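PDB 4PBQ: putative TRAP PERIPLASMIC SOLUTE BINDING PROTEIN from Haemophilus influenzae, which probably captures sugar acids such as L-gulonate in the periplasm and delivers them to a TRAP transporter for uptake. Local coordinates for residues I149-K154 / K162-R167; A178-I183 / K303-S308; N184-P189 / Q199-G204; Y209-I212 / G216-E219. One frame throughout, in Å; residues are numbered along the deposited sequence.

Following the chain from the N terminus, contact 1 closes first: a loop of seven residues returns strand 165-168 to the end of strand 136-151 in the large mixed sheet. Contact 2 then opens at the end of helix 172-180 and closes only at helix 292-312, 120 residues later. Contacts 3 and 4 fall in series within that long excursion, and none of the four cross. Contact 3 sets strand 184-187, the parallel neighbour of strand 165-168, against the turn after helix 193-198. Its centre lies about 9 Å from that of contact 1, and the two touch. Contact 4 turns the end of helix 209-214 toward strand 223-225, which pairs with strand 136-151.

Contact 1. Residues I149-K154 / K162-R167; sequences ISSNKK and KGLRLR. With 2UF (L-gulonate), chain D.
CG of Lys-153 stands opposite its own carbonyl carbon (chi1 -67°) and the later torsions are extended, which sends the side chain straight across to 162-167, where it slides past Leu-164 in the reverse direction. CD of Lys-153 comes 4.1 Å from CD1 of Leu-164. Beyond it, Lys-153 NZ donates to a water at 3.1 Å that in turn donates to Lys-162 O. The stronger partner of this ammonium is Asp-203, whose carboxylate also takes Arg-165 and so probably offsets the two like charges. Behind Lys-153, the Ser-151 hydroxyl donates to Lys-153 O at 2.7 Å, in the carbonyl plane and on a lone pair, bracing the turn that leaves the strand. The strands belong to different sheets, 136-151 to the large mixed one and 165-168 to a two-stranded parallel one; Ser-151 CA and Leu-166 CA stay 8.2 Å apart, and side chains and a water span the gap without backbone hydrogen bonds. There Ile-149 CG2 meets Leu-166 CD1 at 4.1 Å, the two side chains crossing near a right angle beside Trp-177. Next along, Arg-167 bends at chi2 (-93°) and grips the L-gulonate carboxylate with two nearly straight bonds, NH1 to O6B at 2.8 Å and NH2 to O6A at 2.9 Å.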
loop_
_atom_site.group_PDB
_atom_site.type_symbol
_atom_site.label_atom_id
_atom_site.label_comp_id
_atom_site.label_asym_id
_atom_site.label_seq_id
_atom_site.Cartn_x
_atom_site.Cartn_y
_atom_site.Cartn_z
ATOM N N ILE A 149 7.314 -8.839 8.131
ATOM C CA ILE A 149 8.333 -9.599 7.404
ATOM C C ILE A 149 8.029 -11.090 7.402
ATOM O O ILE A 149 7.845 -11.697 8.450
ATOM C CB ILE A 149 9.720 -9.387 8.048
ATOM C CG1 ILE A 149 10.094 -7.901 8.000
ATOM C CG2 ILE A 149 10.768 -10.233 7.332
ATOM C CD1 ILE A 149 11.332 -7.552 8.836
ATOM N N SER A 150 7.927 -11.678 6.219
ATOM C CA SER A 150 7.829 -13.112 6.108
ATOM C C SER A 150 9.215 -13.661 5.754
ATOM O O SER A 150 9.989 -13.004 5.072
ATOM C CB SER A 150 6.790 -13.530 5.080
ATOM O OG SER A 150 7.142 -13.196 3.762
ATOM N N SER A 151 9.519 -14.865 6.205
ATOM C CA SER A 151 10.887 -15.329 6.155
ATOM C C SER A 151 11.005 -16.828 6.347
ATOM O O SER A 151 10.301 -17.413 7.170
ATOM C CB SER A 151 11.683 -14.625 7.263
ATOM O OG SER A 151 13.014 -15.068 7.242
ATOM N N ASN A 152 11.949 -17.445 5.639
ATOM C CA ASN A 152 12.308 -18.838 5.874
ATOM C C ASN A 152 13.129 -18.974 7.147
ATOM O O ASN A 152 13.279 -20.065 7.668
ATOM C CB ASN A 152 13.152 -19.394 4.739
ATOM C CG ASN A 152 12.403 -19.472 3.427
ATOM O OD1 ASN A 152 11.193 -19.659 3.402
ATOM N ND2 ASN A 152 13.128 -19.341 2.333
ATOM N N LYS A 153 13.675 -17.851 7.604
ATOM C CA LYS A 153 14.599 -17.822 8.732
ATOM C C LYS A 153 13.949 -17.124 9.926
ATOM O O LYS A 153 13.372 -16.067 9.776
ATOM C CB LYS A 153 15.869 -17.041 8.341
ATOM C CG LYS A 153 16.755 -17.686 7.259
ATOM C CD LYS A 153 17.926 -16.758 6.890
ATOM C CE LYS A 153 18.856 -17.348 5.822
ATOM N NZ LYS A 153 19.734 -16.284 5.187
ATOM N N LYS A 154 14.093 -17.688 11.123
ATOM C CA LYS A 154 13.567 -17.043 12.309
ATOM C C LYS A 154 14.304 -15.722 12.598
ATOM O O LYS A 154 15.530 -15.666 12.561
ATOM C CB LYS A 154 13.649 -18.002 13.494
ATOM C CG LYS A 154 13.315 -17.388 14.829
ATOM C CD LYS A 154 13.476 -18.401 15.972
ATOM C CE LYS A 154 12.174 -19.112 16.274
ATOM N NZ LYS A 154 12.270 -19.933 17.525
ATOM N N LYS A 162 21.364 -9.863 9.813
ATOM C CA LYS A 162 22.625 -9.993 9.076
ATOM C C LYS A 162 22.615 -11.254 8.201
ATOM O O LYS A 162 22.338 -12.350 8.675
ATOM C CB LYS A 162 23.814 -9.999 10.047
ATOM C CG LYS A 162 25.161 -10.115 9.367
ATOM C CD LYS A 162 26.306 -10.049 10.377
ATOM C CE LYS A 162 26.609 -8.611 10.782
ATOM N NZ LYS A 162 27.279 -7.824 9.687
ATOM N N GLY A 163 22.876 -11.090 6.911
ATOM C CA GLY A 163 22.839 -12.217 5.998
ATOM C C GLY A 163 21.456 -12.425 5.370
ATOM O O GLY A 163 21.322 -13.180 4.415
ATOM N N LEU A 164 20.435 -11.775 5.917
ATOM C CA LEU A 164 19.070 -11.950 5.414
ATOM C C LEU A 164 18.916 -11.322 4.033
ATOM O O LEU A 164 19.310 -10.176 3.838
ATOM C CB LEU A 164 18.062 -11.319 6.370
ATOM C CG LEU A 164 16.601 -11.582 5.998
ATOM C CD1 LEU A 164 16.242 -13.064 6.131
ATOM C CD2 LEU A 164 15.698 -10.710 6.858
ATOM N N ARG A 165 18.341 -12.072 3.092
ATOM C CA ARG A 165 18.063 -11.567 1.746
ATOM C C ARG A 165 16.566 -11.379 1.600
ATOM O O ARG A 165 15.800 -12.340 1.671
ATOM C CB ARG A 165 18.593 -12.542 0.696
ATOM C CG ARG A 165 20.118 -12.762 0.781
ATOM C CD ARG A 165 20.571 -14.016 0.057
ATOM N NE ARG A 165 19.809 -15.183 0.471
ATOM C CZ ARG A 165 19.633 -16.267 -0.279
ATOM N NH1 ARG A 165 20.204 -16.361 -1.473
ATOM N NH2 ARG A 165 18.892 -17.265 0.166
ATOM N N LEU A 166 16.151 -10.135 1.425
ATOM C CA LEU A 166 14.721 -9.841 1.410
ATOM C C LEU A 166 14.349 -9.178 0.108
ATOM O O LEU A 166 14.982 -8.197 -0.294
ATOM C CB LEU A 166 14.385 -8.913 2.569
ATOM C CG LEU A 166 13.084 -9.125 3.327
ATOM C CD1 LEU A 166 13.054 -10.518 3.980
ATOM C CD2 LEU A 166 12.882 -8.038 4.381
ATOM N N ARG A 167 13.326 -9.696 -0.568
ATOM C CA ARG A 167 12.742 -8.933 -1.654
ATOM C C ARG A 167 12.140 -7.661 -1.088
ATOM O O ARG A 167 11.498 -7.690 -0.034
ATOM C CB ARG A 167 11.661 -9.719 -2.380
ATOM C CG ARG A 167 10.943 -8.943 -3.452
ATOM C CD ARG A 167 9.687 -8.281 -2.952
ATOM N NE ARG A 167 8.972 -7.563 -3.994
ATOM C CZ ARG A 167 7.867 -6.871 -3.771
ATOM N NH1 ARG A 167 7.350 -6.815 -2.536
ATOM N NH2 ARG A 167 7.276 -6.240 -4.768
HETATM O O6A 2UF D . 4.665 -4.985 -4.313
HETATM C C6 2UF D . 4.550 -4.664 -3.122
HETATM O O6B 2UF D . 5.137 -5.200 -2.169
HETATM C C5 2UF D . 3.548 -3.534 -2.803
HETATM O O5 2UF D . 3.052 -3.732 -1.497
HETATM C C4 2UF D . 4.230 -2.151 -2.898
HETATM O O4 2UF D . 4.625 -1.896 -4.256
HETATM C C3 2UF D . 3.266 -1.057 -2.391
HETATM O O3 2UF D . 1.938 -1.142 -3.013
HETATM C C2 2UF D . 3.832 0.351 -2.642
HETATM O O2 2UF D . 3.043 1.206 -1.838
HETATM C C1 2UF D . 5.308 0.481 -2.153
HETATM O O1 2UF D . 5.684 1.861 -2.279
HETATM O O HOH W 1 20.851 -14.788 7.662
#

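Contact 2. Residues A178-I183 / K303-S308; sequences AKAMNI and KVLYDS
The carbonyl oxygen of Ala-178, two residues before Ala-180, which touches Val-304, accepts two amides: Ile-183 N at 2.9 Å and, weakly, Met-181 N at 3.0 Å. With Asn-182 N bonded to Lys-179 O and Asn-182 at positive phi (64°), this is a Schellman motif that finishes helix 172-180. It places Ala-180 in the last turn with its CB directed at helix 292-312. That methyl lies 3.7 Å from Val-304 CG1, the branch set between the valine's backbone N and carbonyl carbon (chi1 72°). Leu-305 adds a looser neighbour, its CD2 being 4.4 Å from Ala-180 CB, and the Leu-305 side chain also touches Trp-177 and Pro-106. The small residue lets the backbones come close, Ala-180 CA to Val-304 CA measuring 7.1 Å. Met-181, a selenomethionine, extends the joint toward the N-terminal side of helix 292-312, onto Met-298 and Ala-301. Within 303-308 the charges pair with each other: Lys-303 NZ forms a salt bridge to the syn lone pair of Asp-307 OD1 at 3.0 Å, one turn on. Since methyl groups alone meet between the two segments, the joint is made by shape and dispersion, with no directional bond between them.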
loop_
_atom_site.group_PDB
_atom_site.type_symbol
_atom_site.label_atom_id
_atom_site.label_comp_id
_atom_site.label_asym_id
_atom_site.label_seq_id
_atom_site.Cartn_x
_atom_site.Cartn_y
_atom_site.Cartn_z
ATOM N N ALA A 178 15.752 -1.424 4.129
ATOM C CA ALA A 178 16.342 -2.729 4.350
ATOM C C ALA A 178 17.819 -2.593 4.698
ATOM O O ALA A 178 18.291 -3.235 5.614
ATOM C CB ALA A 178 16.156 -3.627 3.153
ATOM N N LYS A 179 18.521 -1.723 3.998
ATOM C CA LYS A 179 19.943 -1.528 4.300
ATOM C C LYS A 179 20.158 -0.936 5.693
ATOM O O LYS A 179 21.155 -1.227 6.367
ATOM C CB LYS A 179 20.602 -0.665 3.217
ATOM C CG LYS A 179 20.598 -1.368 1.830
ATOM C CD LYS A 179 21.183 -0.519 0.736
ATOM C CE LYS A 179 22.699 -0.477 0.877
ATOM N NZ LYS A 179 23.336 -0.132 -0.400
ATOM N N ALA A 180 19.241 -0.090 6.141
ATOM C CA ALA A 180 19.337 0.465 7.494
ATOM C C ALA A 180 19.151 -0.613 8.570
ATOM O O ALA A 180 19.613 -0.452 9.709
ATOM C CB ALA A 180 18.311 1.600 7.689
HETATM N N MSE A 181 18.458 -1.693 8.202
HETATM C CA MSE A 181 18.254 -2.858 9.070
HETATM C C MSE A 181 19.399 -3.880 8.975
HETATM O O MSE A 181 19.378 -4.891 9.661
HETATM C CB MSE A 181 16.939 -3.570 8.747
HETATM C CG MSE A 181 15.654 -2.722 8.890
HETATM SE SE MSE A 181 15.419 -1.951 10.671
HETATM C CE MSE A 181 15.598 -0.064 10.241
ATOM N N ASN A 182 20.403 -3.583 8.151
ATOM C CA ASN A 182 21.504 -4.494 7.819
ATOM C C ASN A 182 21.004 -5.735 7.069
ATOM O O ASN A 182 21.618 -6.804 7.136
ATOM C CB ASN A 182 22.308 -4.885 9.078
ATOM C CG ASN A 182 23.734 -5.261 8.753
ATOM O OD1 ASN A 182 24.237 -4.936 7.678
ATOM N ND2 ASN A 182 24.402 -5.939 9.685
ATOM N N ILE A 183 19.859 -5.577 6.395
ATOM C CA ILE A 183 19.307 -6.588 5.497
ATOM C C ILE A 183 19.849 -6.372 4.089
ATOM O O ILE A 183 20.086 -5.233 3.702
ATOM C CB ILE A 183 17.768 -6.491 5.474
ATOM C CG1 ILE A 183 17.169 -6.852 6.840
ATOM C CG2 ILE A 183 17.182 -7.391 4.376
ATOM C CD1 ILE A 183 15.683 -6.496 6.972
ATOM N N LYS A 303 16.133 5.743 11.998
ATOM C CA LYS A 303 16.296 7.186 12.082
ATOM C C LYS A 303 17.203 7.710 10.967
ATOM O O LYS A 303 17.039 8.827 10.499
ATOM C CB LYS A 303 16.834 7.569 13.453
ATOM C CG LYS A 303 17.226 9.016 13.603
ATOM C CD LYS A 303 16.043 9.901 13.859
ATOM C CE LYS A 303 16.425 11.012 14.817
ATOM N NZ LYS A 303 17.704 11.672 14.424
ATOM N N VAL A 304 18.158 6.901 10.531
ATOM C CA VAL A 304 19.060 7.329 9.464
ATOM C C VAL A 304 18.264 7.732 8.203
ATOM O O VAL A 304 18.678 8.619 7.453
ATOM C CB VAL A 304 20.075 6.215 9.134
ATOM C CG1 VAL A 304 19.378 5.065 8.407
ATOM C CG2 VAL A 304 21.240 6.755 8.321
ATOM N N LEU A 305 17.104 7.116 7.992
ATOM C CA LEU A 305 16.294 7.426 6.815
ATOM C C LEU A 305 15.769 8.849 6.918
ATOM O O LEU A 305 15.803 9.600 5.943
ATOM C CB LEU A 305 15.137 6.449 6.655
ATOM C CG LEU A 305 15.528 4.970 6.582
ATOM C CD1 LEU A 305 14.279 4.127 6.697
ATOM C CD2 LEU A 305 16.258 4.694 5.299
ATOM N N TYR A 306 15.297 9.211 8.111
ATOM C CA TYR A 306 14.753 10.530 8.368
ATOM C C TYR A 306 15.831 11.582 8.331
ATOM O O TYR A 306 15.614 12.681 7.810
ATOM C CB TYR A 306 14.042 10.557 9.718
ATOM C CG TYR A 306 12.676 9.918 9.689
ATOM C CD1 TYR A 306 12.514 8.547 9.900
ATOM C CD2 TYR A 306 11.552 10.683 9.458
ATOM C CE1 TYR A 306 11.231 7.962 9.860
ATOM C CE2 TYR A 306 10.303 10.122 9.401
ATOM C CZ TYR A 306 10.141 8.761 9.607
ATOM O OH TYR A 306 8.848 8.274 9.563
ATOM N N ASP A 307 17.008 11.254 8.862
ATOM C CA ASP A 307 18.110 12.200 8.781
ATOM C C ASP A 307 18.324 12.612 7.334
ATOM O O ASP A 307 18.548 13.798 7.019
ATOM C CB ASP A 307 19.402 11.587 9.317
ATOM C CG ASP A 307 19.335 11.285 10.801
ATOM O OD1 ASP A 307 18.471 11.861 11.507
ATOM O OD2 ASP A 307 20.156 10.462 11.256
ATOM N N SER A 308 18.290 11.623 6.456
ATOM C CA SER A 308 18.497 11.866 5.049
ATOM C C SER A 308 17.307 12.658 4.459
ATOM O O SER A 308 17.516 13.588 3.683
ATOM C CB SER A 308 18.727 10.534 4.331
ATOM O OG SER A 308 18.904 10.713 2.941
#

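Contact 3. Residues N184-P189 / Q199-G204; sequences NPQSMP and QKVIDG
Strand 184-187 runs extended past a turn that begins with Lys-200 at positive phi (61°), in the Schellman motif ending helix 193-198, and the nearest backbone approach is 7.8 Å between Gln-186 CA and Ile-202 CA. Two side-chain pairs and one water span that gap. Gln-186 carries its CG opposite the backbone N (chi1 -178°) and stays extended, so its amide oxygen reaches the flank of Val-201: OE1 lies 3.6 Å from Val-201 CG1. Being polar, that oxygen is satisfied by a water instead, which donates to Gln-186 OE1 at 2.6 Å. The same water donates to Val-201 O at 2.9 Å, so it bridges a side chain of the strand to the backbone of the turn.

Strand 184-187 is the second strand of a beta-alpha-beta unit: it lies parallel to strand 165-168, with helix 172-180 as the connection, and Gln-186 pairs by backbone bonds with Leu-166 and Val-168. The turn 199-204 is held to the first strand as well, because Arg-165 NH1 bonds to Lys-200 O.

Further along the chain, the selenomethionine Met-188 bends at chi3 (73°), which swings its terminal methyl over to the turn. Its CE rests 3.9 Å from Ile-202 CG2, the two side chains crossing at a slant, and Ala-196 of helix 193-198 packs on both. Both are second-shell neighbours of Arg-167, the arginine that binds L-gulonate: the Ile-202 side chain touches that of Arg-167, whereas Met-188 uses its backbone, its O accepting from Arg-167 NE.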
loop_
_atom_site.group_PDB
_atom_site.type_symbol
_atom_site.label_atom_id
_atom_site.label_comp_id
_atom_site.label_asym_id
_atom_site.label_seq_id
_atom_site.Cartn_x
_atom_site.Cartn_y
_atom_site.Cartn_z
ATOM N N ASN A 184 20.032 -7.459 3.322
ATOM C CA ASN A 184 20.402 -7.372 1.896
ATOM C C ASN A 184 19.135 -7.369 1.025
ATOM O O ASN A 184 18.535 -8.412 0.844
ATOM C CB ASN A 184 21.270 -8.564 1.477
ATOM C CG ASN A 184 22.545 -8.689 2.316
ATOM O OD1 ASN A 184 23.151 -7.687 2.689
ATOM N ND2 ASN A 184 22.951 -9.921 2.611
ATOM N N PRO A 185 18.732 -6.209 0.509
ATOM C CA PRO A 185 17.507 -6.127 -0.295
ATOM C C PRO A 185 17.745 -6.513 -1.736
ATOM O O PRO A 185 18.834 -6.338 -2.258
ATOM C CB PRO A 185 17.160 -4.648 -0.217
ATOM C CG PRO A 185 18.524 -3.985 -0.201
ATOM C CD PRO A 185 19.365 -4.879 0.655
ATOM N N GLN A 186 16.705 -7.003 -2.389
ATOM C CA GLN A 186 16.690 -7.120 -3.833
ATOM C C GLN A 186 15.327 -6.647 -4.307
ATOM O O GLN A 186 14.304 -7.276 -4.049
ATOM C CB GLN A 186 16.945 -8.547 -4.349
ATOM C CG GLN A 186 16.957 -8.523 -5.922
ATOM C CD GLN A 186 17.587 -9.748 -6.612
ATOM O OE1 GLN A 186 18.285 -10.553 -5.993
ATOM N NE2 GLN A 186 17.328 -9.881 -7.909
ATOM N N SER A 187 15.307 -5.511 -4.967
ATOM C CA SER A 187 14.053 -4.924 -5.446
ATOM C C SER A 187 13.557 -5.702 -6.654
ATOM O O SER A 187 14.305 -5.945 -7.571
ATOM C CB SER A 187 14.272 -3.444 -5.814
ATOM O OG SER A 187 13.112 -2.852 -6.377
HETATM N N MSE A 188 12.284 -6.101 -6.654
HETATM C CA MSE A 188 11.719 -6.791 -7.806
HETATM C C MSE A 188 10.198 -6.664 -7.772
HETATM O O MSE A 188 9.621 -6.427 -6.713
HETATM C CB MSE A 188 12.109 -8.269 -7.813
HETATM C CG MSE A 188 11.615 -9.044 -6.660
HETATM SE SE MSE A 188 12.307 -10.900 -6.558
HETATM C CE MSE A 188 14.053 -10.695 -6.050
ATOM N N PRO A 189 9.560 -6.843 -8.922
ATOM C CA PRO A 189 8.090 -6.850 -8.922
ATOM C C PRO A 189 7.513 -7.936 -8.055
ATOM O O PRO A 189 8.080 -9.019 -7.881
ATOM C CB PRO A 189 7.733 -7.180 -10.371
ATOM C CG PRO A 189 8.954 -6.971 -11.165
ATOM C CD PRO A 189 10.125 -7.107 -10.251
ATOM N N GLN A 199 13.795 -20.397 -6.107
ATOM C CA GLN A 199 15.172 -20.443 -6.601
ATOM C C GLN A 199 16.220 -20.155 -5.530
ATOM O O GLN A 199 17.396 -20.143 -5.840
ATOM C CB GLN A 199 15.378 -19.445 -7.739
ATOM C CG GLN A 199 14.737 -19.819 -9.059
ATOM C CD GLN A 199 14.833 -18.675 -10.074
ATOM O OE1 GLN A 199 15.899 -18.403 -10.622
ATOM N NE2 GLN A 199 13.715 -18.000 -10.317
ATOM N N LYS A 200 15.785 -19.905 -4.292
ATOM C CA LYS A 200 16.686 -19.579 -3.169
ATOM C C LYS A 200 17.506 -18.312 -3.383
ATOM O O LYS A 200 18.644 -18.205 -2.910
ATOM C CB LYS A 200 17.625 -20.750 -2.858
ATOM C CG LYS A 200 16.934 -22.051 -2.544
ATOM C CD LYS A 200 17.971 -23.123 -2.160
ATOM C CE LYS A 200 17.324 -24.351 -1.601
ATOM N NZ LYS A 200 16.605 -25.134 -2.641
ATOM N N VAL A 201 16.917 -17.341 -4.076
ATOM C CA VAL A 201 17.553 -16.065 -4.338
ATOM C C VAL A 201 17.292 -15.095 -3.198
ATOM O O VAL A 201 18.081 -14.199 -2.939
ATOM C CB VAL A 201 17.061 -15.470 -5.686
ATOM C CG1 VAL A 201 17.588 -14.077 -5.899
ATOM C CG2 VAL A 201 17.491 -16.379 -6.830
ATOM N N ILE A 202 16.155 -15.271 -2.537
ATOM C CA ILE A 202 15.800 -14.472 -1.378
ATOM C C ILE A 202 15.350 -15.420 -0.278
ATOM O O ILE A 202 15.022 -16.578 -0.541
ATOM C CB ILE A 202 14.644 -13.492 -1.687
ATOM C CG1 ILE A 202 13.417 -14.235 -2.218
ATOM C CG2 ILE A 202 15.111 -12.384 -2.706
ATOM C CD1 ILE A 202 12.211 -13.305 -2.498
ATOM N N ASP A 203 15.312 -14.909 0.947
ATOM C CA ASP A 203 14.851 -15.660 2.113
ATOM C C ASP A 203 13.428 -15.285 2.524
ATOM O O ASP A 203 12.763 -16.038 3.250
ATOM C CB ASP A 203 15.748 -15.372 3.292
ATOM C CG ASP A 203 17.178 -15.789 3.045
ATOM O OD1 ASP A 203 17.383 -16.957 2.658
ATOM O OD2 ASP A 203 18.077 -14.931 3.219
ATOM N N GLY A 204 12.979 -14.113 2.082
ATOM C CA GLY A 204 11.670 -13.627 2.445
ATOM C C GLY A 204 11.324 -12.316 1.766
ATOM O O GLY A 204 11.967 -11.869 0.791
HETATM O O HOH W 2 18.458 -11.384 -3.491
#

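Contact 4. Residues Y209-I212 / G216-E219; sequences YMLI and GLYE
Ile-212 lays its CG2 branch alongside the start of the Tyr-218 side chain, CG2 to CB measuring 4.0 Å. The branch sits opposite the isoleucine's own backbone N (chi1 -69°, measured to CG1), on the side facing 216-219. The carbonyl of the same residue meets the tyrosine twice. Tyr-218 N donates to Ile-212 O at 3.2 Å, a bent bond with an N-H...O angle of 145° and the donor tilted out of the carbonyl plane. The ring then brings its edge to that oxygen, with CD1 of Tyr-218 3.5 Å from Ile-212 O and the oxygen in the ring plane, where the slightly positive ring hydrogens would make a favourable neighbour. Glu-219 CG lies over one face of the ring, offset toward the rim, and the phenol oxygen at the far end is hydrogen-bonded to the hydroxyl of Tyr-279 in helix 248-281.

On another side of the joint, Leu-211 CD1 meets Leu-217 CD1 at 4.1 Å. Leu-217 continues onto Val-193, Phe-194 and Leu-197, so helix 193-198 shares this apolar core, and the Leu-211 side chain is about 6 Å from the bound L-gulonate. Ser-215 ties the intervening backbone together, its OG hydrogen-bonding to Leu-211 O and Leu-217 N.

Gly-216 leaves helical geometry with positive phi (79°), and Glu-219 N bonds back to Gly-216 O at 3.0 Å. This is a helix C-terminus ended by a left-handed glycine and followed directly by a 3-10 turn, here redirecting the chain from helix 209-214 toward strand 223-225.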
loop_
_atom_site.group_PDB
_atom_site.type_symbol
_atom_site.label_atom_id
_atom_site.label_comp_id
_atom_site.label_asym_id
_atom_site.label_seq_id
_atom_site.Cartn_x
_atom_site.Cartn_y
_atom_site.Cartn_z
ATOM N N TYR A 209 -0.249 -8.335 6.415
ATOM C CA TYR A 209 -0.800 -9.667 6.690
ATOM C C TYR A 209 -1.755 -10.152 5.595
ATOM O O TYR A 209 -1.673 -11.306 5.182
ATOM C CB TYR A 209 -1.540 -9.696 8.041
ATOM C CG TYR A 209 -0.658 -9.976 9.229
ATOM C CD1 TYR A 209 -0.078 -11.218 9.418
ATOM C CD2 TYR A 209 -0.438 -9.002 10.185
ATOM C CE1 TYR A 209 0.716 -11.478 10.543
ATOM C CE2 TYR A 209 0.363 -9.244 11.271
ATOM C CZ TYR A 209 0.925 -10.481 11.456
ATOM O OH TYR A 209 1.715 -10.690 12.578
HETATM N N MSE A 210 -2.686 -9.302 5.149
HETATM C CA MSE A 210 -3.691 -9.791 4.217
HETATM C C MSE A 210 -3.081 -10.201 2.899
HETATM O O MSE A 210 -3.472 -11.231 2.348
HETATM C CB MSE A 210 -4.838 -8.798 3.999
HETATM C CG MSE A 210 -5.620 -8.542 5.270
HETATM SE SE MSE A 210 -7.212 -7.459 4.978
HETATM C CE MSE A 210 -6.367 -5.735 4.769
ATOM N N LEU A 211 -2.097 -9.451 2.405
ATOM C CA LEU A 211 -1.388 -9.868 1.208
ATOM C C LEU A 211 -0.690 -11.229 1.389
ATOM O O LEU A 211 -0.745 -12.100 0.521
ATOM C CB LEU A 211 -0.379 -8.778 0.807
ATOM C CG LEU A 211 0.423 -8.882 -0.491
ATOM C CD1 LEU A 211 1.505 -9.969 -0.499
ATOM C CD2 LEU A 211 -0.501 -9.040 -1.639
ATOM N N ILE A 212 -0.017 -11.413 2.520
ATOM C CA ILE A 212 0.664 -12.664 2.807
ATOM C C ILE A 212 -0.288 -13.864 2.760
ATOM O O ILE A 212 0.067 -14.922 2.248
ATOM C CB ILE A 212 1.399 -12.548 4.147
ATOM C CG1 ILE A 212 2.547 -11.564 3.963
ATOM C CG2 ILE A 212 1.927 -13.904 4.614
ATOM C CD1 ILE A 212 3.247 -11.181 5.264
ATOM N N GLY A 216 -0.980 -16.473 -0.997
ATOM C CA GLY A 216 -0.462 -17.804 -0.734
ATOM C C GLY A 216 1.008 -17.805 -0.305
ATOM O O GLY A 216 1.593 -18.872 -0.125
ATOM N N LEU A 217 1.608 -16.629 -0.137
ATOM C CA LEU A 217 3.010 -16.578 0.327
ATOM C C LEU A 217 3.196 -17.281 1.669
ATOM O O LEU A 217 4.274 -17.821 1.944
ATOM C CB LEU A 217 3.524 -15.134 0.412
ATOM C CG LEU A 217 4.002 -14.575 -0.923
ATOM C CD1 LEU A 217 4.183 -13.047 -0.826
ATOM C CD2 LEU A 217 5.299 -15.247 -1.362
ATOM N N TYR A 218 2.158 -17.317 2.511
ATOM C CA TYR A 218 2.280 -17.971 3.815
ATOM C C TYR A 218 2.653 -19.468 3.709
ATOM O O TYR A 218 3.237 -20.049 4.629
ATOM C CB TYR A 218 0.984 -17.798 4.627
ATOM C CG TYR A 218 -0.198 -18.618 4.125
ATOM C CD1 TYR A 218 -0.977 -18.190 3.051
ATOM C CD2 TYR A 218 -0.551 -19.815 4.751
ATOM C CE1 TYR A 218 -2.050 -18.940 2.611
ATOM C CE2 TYR A 218 -1.613 -20.564 4.314
ATOM C CZ TYR A 218 -2.355 -20.132 3.247
ATOM O OH TYR A 218 -3.413 -20.890 2.822
ATOM N N GLU A 219 2.327 -20.082 2.569
ATOM C CA GLU A 219 2.564 -21.503 2.395
ATOM C C GLU A 219 4.047 -21.813 2.171
ATOM O O GLU A 219 4.467 -22.948 2.331
ATOM C CB GLU A 219 1.739 -22.021 1.226
ATOM C CG GLU A 219 0.244 -21.991 1.497
ATOM C CD GLU A 219 -0.544 -22.689 0.407
ATOM O OE1 GLU A 219 -0.223 -22.494 -0.780
ATOM O OE2 GLU A 219 -1.465 -23.452 0.747
#